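Local atomic coordinates of AlyGC (PDB entry 5GKD), a protein that degrades alginate as a family 6 polysaccharide lyase, probably by calcium-assisted beta-elimination within a parallel beta-helix. Residues E212-S217 against T236-H241; K146-A151 against G181-R186. All coordinates share one frame; numbering follows the deposited sequence.

Contact 1. Residues E212-S217 against T236-H241; sequences EVEIIS and TLTLRH. With CA (calcium ion), chain E; CO3 (carbonate ion), chain J; PO4 (phosphate ion), chain H.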
loop_
_atom_site.group_PDB
_atom_site.type_symbol
_atom_site.label_atom_id
_atom_site.label_comp_id
_atom_site.label_asym_id
_atom_site.label_seq_id
_atom_site.Cartn_x
_atom_site.Cartn_y
_atom_site.Cartn_z
ATOM N N GLU A 212 16.142 12.997 11.664
ATOM C CA GLU A 212 16.838 13.313 10.415
ATOM C C GLU A 212 18.075 14.162 10.697
ATOM O O GLU A 212 18.411 14.410 11.857
ATOM C CB GLU A 212 15.925 14.060 9.452
ATOM C CG GLU A 212 15.396 15.351 10.055
ATOM C CD GLU A 212 15.177 16.433 9.015
ATOM O OE1 GLU A 212 14.057 16.576 8.488
ATOM O OE2 GLU A 212 16.149 17.132 8.715
ATOM N N VAL A 213 18.727 14.669 9.653
ATOM C CA VAL A 213 19.970 15.407 9.872
ATOM C C VAL A 213 19.743 16.684 10.681
ATOM O O VAL A 213 20.632 17.122 11.419
ATOM C CB VAL A 213 20.663 15.713 8.532
ATOM C CG1 VAL A 213 19.922 16.795 7.770
ATOM C CG2 VAL A 213 22.124 16.105 8.786
ATOM N N GLU A 214 18.576 17.311 10.567
ATOM C CA GLU A 214 18.300 18.532 11.312
ATOM C C GLU A 214 17.493 18.189 12.553
ATOM O O GLU A 214 16.332 17.798 12.448
ATOM C CB GLU A 214 17.550 19.547 10.462
ATOM C CG GLU A 214 18.293 20.057 9.242
ATOM C CD GLU A 214 17.460 21.078 8.507
ATOM O OE1 GLU A 214 16.433 20.687 7.938
ATOM O OE2 GLU A 214 17.806 22.270 8.530
ATOM N N ILE A 215 18.121 18.310 13.720
ATOM C CA ILE A 215 17.384 18.342 14.978
ATOM C C ILE A 215 16.614 19.648 15.087
ATOM O O ILE A 215 15.390 19.660 15.256
ATOM C CB ILE A 215 18.339 18.176 16.177
ATOM C CG1 ILE A 215 19.108 16.860 16.131
ATOM C CG2 ILE A 215 17.598 18.312 17.509
ATOM C CD1 ILE A 215 20.326 16.923 17.042
ATOM N N ILE A 216 17.337 20.762 15.034
ATOM C CA ILE A 216 16.783 22.106 14.923
ATOM C C ILE A 216 17.077 22.623 13.524
ATOM O O ILE A 216 18.210 22.523 13.049
ATOM C CB ILE A 216 17.386 23.058 15.973
ATOM C CG1 ILE A 216 17.076 22.566 17.389
ATOM C CG2 ILE A 216 16.898 24.464 15.724
ATOM C CD1 ILE A 216 17.644 23.438 18.489
ATOM N N SER A 217 16.069 23.179 12.873
ATOM C CA SER A 217 16.194 23.736 11.531
ATOM C C SER A 217 15.833 25.209 11.643
ATOM O O SER A 217 14.648 25.553 11.687
ATOM C CB SER A 217 15.284 22.999 10.549
ATOM O OG SER A 217 15.454 23.437 9.203
ATOM N N THR A 236 21.788 17.407 13.867
ATOM C CA THR A 236 22.522 18.650 14.009
ATOM C C THR A 236 21.586 19.780 14.415
ATOM O O THR A 236 20.361 19.681 14.305
ATOM C CB THR A 236 23.218 19.061 12.700
ATOM O OG1 THR A 236 22.236 19.453 11.727
ATOM C CG2 THR A 236 24.036 17.916 12.130
ATOM N N LEU A 237 22.194 20.865 14.882
ATOM C CA LEU A 237 21.577 22.183 14.926
ATOM C C LEU A 237 21.972 22.900 13.643
ATOM O O LEU A 237 23.113 23.337 13.506
ATOM C CB LEU A 237 22.054 22.945 16.156
ATOM C CG LEU A 237 21.404 24.257 16.584
ATOM C CD1 LEU A 237 21.974 24.699 17.944
ATOM C CD2 LEU A 237 21.544 25.352 15.561
ATOM N N THR A 238 21.043 23.036 12.709
ATOM C CA THR A 238 21.351 23.593 11.404
ATOM C C THR A 238 20.790 25.007 11.295
ATOM O O THR A 238 19.602 25.240 11.544
ATOM C CB THR A 238 20.806 22.721 10.278
ATOM O OG1 THR A 238 21.581 21.514 10.179
ATOM C CG2 THR A 238 20.876 23.475 8.948
ATOM N N LEU A 239 21.668 25.943 10.956
ATOM C CA LEU A 239 21.308 27.297 10.545
ATOM C C LEU A 239 20.989 27.227 9.052
ATOM O O LEU A 239 21.817 27.518 8.188
ATOM C CB LEU A 239 22.451 28.256 10.855
ATOM C CG LEU A 239 22.442 29.084 12.144
ATOM C CD1 LEU A 239 21.529 28.535 13.221
ATOM C CD2 LEU A 239 23.848 29.357 12.690
ATOM N N ARG A 240 19.746 26.825 8.754
ATOM C CA ARG A 240 19.360 26.356 7.424
ATOM C C ARG A 240 19.109 27.499 6.444
ATOM O O ARG A 240 19.658 27.503 5.336
ATOM C CB ARG A 240 18.105 25.487 7.534
ATOM C CG ARG A 240 17.662 24.909 6.219
ATOM C CD ARG A 240 18.677 23.893 5.690
ATOM N NE ARG A 240 18.362 23.499 4.324
ATOM C CZ ARG A 240 18.711 24.192 3.244
ATOM N NH1 ARG A 240 19.412 25.310 3.365
ATOM N NH2 ARG A 240 18.352 23.759 2.039
ATOM N N HIS A 241 18.222 28.432 6.810
ATOM C CA HIS A 241 17.933 29.618 6.026
ATOM C C HIS A 241 17.849 30.801 6.976
ATOM O O HIS A 241 17.542 30.638 8.156
ATOM C CB HIS A 241 16.591 29.549 5.245
ATOM C CG HIS A 241 16.481 28.421 4.267
ATOM N ND1 HIS A 241 17.408 28.190 3.271
ATOM C CD2 HIS A 241 15.520 27.480 4.112
ATOM C CE1 HIS A 241 17.028 27.149 2.553
ATOM N NE2 HIS A 241 15.888 26.696 3.047
HETATM CA CA CA E . 15.234 18.741 7.080
HETATM C C CO3 J . 18.981 20.406 4.161
HETATM O O1 CO3 J . 19.198 20.312 5.443
HETATM O O2 CO3 J . 20.072 20.314 3.462
HETATM O O3 CO3 J . 17.735 20.606 3.661
HETATM P P PO4 H . 15.291 21.392 4.700
HETATM O O1 PO4 H . 15.732 22.157 5.920
HETATM O O2 PO4 H . 14.570 20.197 5.186
HETATM O O3 PO4 H . 16.530 21.006 3.848
HETATM O O4 PO4 H . 14.254 22.251 4.014
HETATM O O HOH W 1 17.234 18.403 5.633
#
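E214 OE2 sits beside the edge of the R240 guanidinium, near its plane, but 4.4 Å from R240 NE, beyond a salt bridge. One face of the guanidinium is covered by the neighbouring ring, H241 NE2 standing 3.7 Å above R240's plane and over its centre. Also at the edge, R240 NE points at O3 of a phosphate and O3 of a carbonate; those two oxygens are modelled too close together to coexist, so the ions are probably alternatives for one anion place, and each bond is doubtful. R302 O takes R240 NH2, and Y303 makes a cation-pi contact. With CG anti to the carbonyl carbon (chi1 -63°), E214 runs out extended and crosses T238 at about a right angle, its OE2 3.3 Å from T238 CG2. S217 OG donates to that same OE2 over 2.7 Å, coming from above the carboxylate plane. The other oxygen, E214 OE1, binds calcium at 2.4 Å, while E212 grips the metal through both OE1 and OE2. E212 OE2 also accepts E214 N, which ties the E212 carboxylate to the main chain of E214. T236 OG1 donates to V213 O over 2.8 Å, tilted from the carbonyl plane; T236 O receives both I215 N and I216 N, where a beta bulge shifts the register by one, and T238 N bonds to I216 O at 2.9 Å. Opposite E214 and T238, I216 packs on L237. These neighbouring parallel strands supply part of the calcium and anion site on a pectate lyase-like beta-helix; E183 and N180 complete the metal site, R264 and Y303 the carbonate pocket.

Contact 2. Residues K146-A151 against G181-R186; sequences KGVTMA and GGETLR. With CA (calcium ion), chain E.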
loop_
_atom_site.group_PDB
_atom_site.type_symbol
_atom_site.label_atom_id
_atom_site.label_comp_id
_atom_site.label_asym_id
_atom_site.label_seq_id
_atom_site.Cartn_x
_atom_site.Cartn_y
_atom_site.Cartn_z
ATOM N N LYS A 146 6.074 11.693 9.380
ATOM C CA LYS A 146 6.620 12.875 8.744
ATOM C C LYS A 146 6.018 14.162 9.317
ATOM O O LYS A 146 4.840 14.232 9.682
ATOM C CB LYS A 146 6.384 12.793 7.239
ATOM C CG LYS A 146 6.835 14.024 6.476
ATOM C CD LYS A 146 7.359 13.698 5.112
ATOM C CE LYS A 146 7.859 14.942 4.402
ATOM N NZ LYS A 146 8.730 14.574 3.249
ATOM N N GLY A 147 6.843 15.194 9.386
ATOM C CA GLY A 147 6.363 16.456 9.915
ATOM C C GLY A 147 7.192 16.789 11.137
ATOM O O GLY A 147 7.443 15.954 12.008
ATOM N N VAL A 148 7.633 18.047 11.190
ATOM C CA VAL A 148 8.396 18.531 12.328
ATOM C C VAL A 148 7.577 18.333 13.606
ATOM O O VAL A 148 6.338 18.332 13.586
ATOM C CB VAL A 148 8.782 20.004 12.090
ATOM C CG1 VAL A 148 7.566 20.880 12.083
ATOM C CG2 VAL A 148 9.814 20.502 13.137
ATOM N N THR A 149 8.266 18.069 14.715
ATOM C CA THR A 149 7.548 17.952 15.980
ATOM C C THR A 149 6.983 19.306 16.396
ATOM O O THR A 149 5.806 19.421 16.750
ATOM C CB THR A 149 8.462 17.374 17.065
ATOM O OG1 THR A 149 9.001 16.127 16.610
ATOM C CG2 THR A 149 7.696 17.128 18.376
ATOM N N MET A 150 7.789 20.349 16.299
ATOM C CA MET A 150 7.380 21.681 16.716
ATOM C C MET A 150 7.937 22.715 15.759
ATOM O O MET A 150 9.111 22.651 15.393
ATOM C CB MET A 150 7.863 22.006 18.118
ATOM C CG MET A 150 7.530 23.420 18.540
ATOM S SD MET A 150 7.922 23.691 20.260
ATOM C CE MET A 150 7.157 25.290 20.513
ATOM N N ALA A 151 7.101 23.675 15.377
ATOM C CA ALA A 151 7.527 24.733 14.482
ATOM C C ALA A 151 6.955 26.074 14.934
ATOM O O ALA A 151 5.922 26.139 15.599
ATOM C CB ALA A 151 7.113 24.426 13.037
ATOM N N GLY A 181 12.063 15.703 6.607
ATOM C CA GLY A 181 10.877 16.091 7.340
ATOM C C GLY A 181 10.746 15.540 8.740
ATOM O O GLY A 181 9.622 15.456 9.241
ATOM N N GLY A 182 11.847 15.176 9.394
ATOM C CA GLY A 182 11.774 14.634 10.740
ATOM C C GLY A 182 12.358 15.527 11.814
ATOM O O GLY A 182 12.865 15.039 12.826
ATOM N N GLU A 183 12.301 16.838 11.597
ATOM C CA GLU A 183 12.927 17.790 12.506
ATOM C C GLU A 183 12.206 17.810 13.851
ATOM O O GLU A 183 11.007 17.553 13.942
ATOM C CB GLU A 183 12.919 19.196 11.900
ATOM C CG GLU A 183 13.631 19.334 10.569
ATOM C CD GLU A 183 12.708 19.141 9.373
ATOM O OE1 GLU A 183 11.607 18.609 9.556
ATOM O OE2 GLU A 183 13.078 19.543 8.253
ATOM N N THR A 184 12.957 18.104 14.904
ATOM C CA THR A 184 12.337 18.305 16.201
ATOM C C THR A 184 11.808 19.728 16.344
ATOM O O THR A 184 10.689 19.920 16.814
ATOM C CB THR A 184 13.328 17.959 17.316
ATOM O OG1 THR A 184 13.567 16.545 17.305
ATOM C CG2 THR A 184 12.777 18.346 18.683
ATOM N N LEU A 185 12.572 20.729 15.901
ATOM C CA LEU A 185 12.199 22.136 16.019
ATOM C C LEU A 185 12.571 22.846 14.722
ATOM O O LEU A 185 13.726 22.802 14.302
ATOM C CB LEU A 185 12.918 22.787 17.215
ATOM C CG LEU A 185 12.421 24.046 17.953
ATOM C CD1 LEU A 185 13.579 24.890 18.455
ATOM C CD2 LEU A 185 11.483 24.888 17.165
ATOM N N ARG A 186 11.609 23.508 14.094
ATOM C CA ARG A 186 11.851 24.331 12.916
ATOM C C ARG A 186 11.382 25.756 13.204
ATOM O O ARG A 186 10.244 25.958 13.628
ATOM C CB ARG A 186 11.109 23.776 11.703
ATOM C CG ARG A 186 11.274 24.607 10.438
ATOM C CD ARG A 186 10.348 24.106 9.341
ATOM N NE ARG A 186 9.009 24.654 9.519
ATOM C CZ ARG A 186 7.885 24.045 9.151
ATOM N NH1 ARG A 186 7.931 22.852 8.568
ATOM N NH2 ARG A 186 6.717 24.625 9.368
HETATM CA CA CA E . 15.234 18.741 7.080
HETATM O O HOH W 2 11.077 15.221 18.208
HETATM O O HOH W 1 17.234 18.403 5.633
#
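This contact brings one ligand of the calcium site, E183, against the adjacent coil of the beta-helix, where V148 packs on it. V148 CG2 rests 3.6 Å from E183 CB, and the two side chains cross at about a right angle. E183 CG lies beside its own backbone N, and a bend at chi2 (92°) then turns CD away from an extended course; the carboxylate binds calcium through E183 OE2 at 2.6 Å. V148 also serves R186. Its CG2 touches R186 CB, while its CG1 lies over one face of the R186 guanidinium, 4.0 Å above the plane and offset toward the rim. A151 CB lies over the same face, 3.7 Å from R186 NH2, so the flat group rides on aliphatic carbon.

The backbones run parallel. G147 N bonds to G181 O, T149 N to E183 O at 2.9 Å and M150 N to T184 O, the last bent to 134° at the hydrogen; R186 N returns to M150 O at 2.9 Å. M150 O receives a CH contact from L185 CA too. K146 runs past G181, its CG 4.2 Å from G181 O. Water 2 bridges T149 OG1 and T184 OG1, and R174 NH1 also reaches T149 OG1.

Strands 150-152 and 185-188 are neighbours. Beyond the first lies strand 124-128, whose W125 and V126 continue the backbone bonding from T149 and A151; beyond the second lies strand 214-219, with S217 bonded to L185. M150 packs on V126 and V128 of strand 124-128 and on F135 of strand 134-141, while L185 touches V201 and T184 touches F206 of strand 200-207.

How the contacts relate
Both contacts are largely buried steps of the same parallel stack: strands 150-152, 185-188, 214-219 and 236-241 follow one another in order, and the centres of the two contacts are about 10 Å apart. S217 N probably bonds to L185 O between the middle strands, and E212 OE1 to G182 N in the loops before them. The calcium ion is shared, contact 1 giving it two glutamates and contact 2 a third, with water 1 common to both. Their chemistry differs accordingly. Contact 1 is richer in charge and faces the anion pocket, whereas contact 2 is chiefly backbone bonding and aliphatic packing around one metal ligand, with R186 partly exposed.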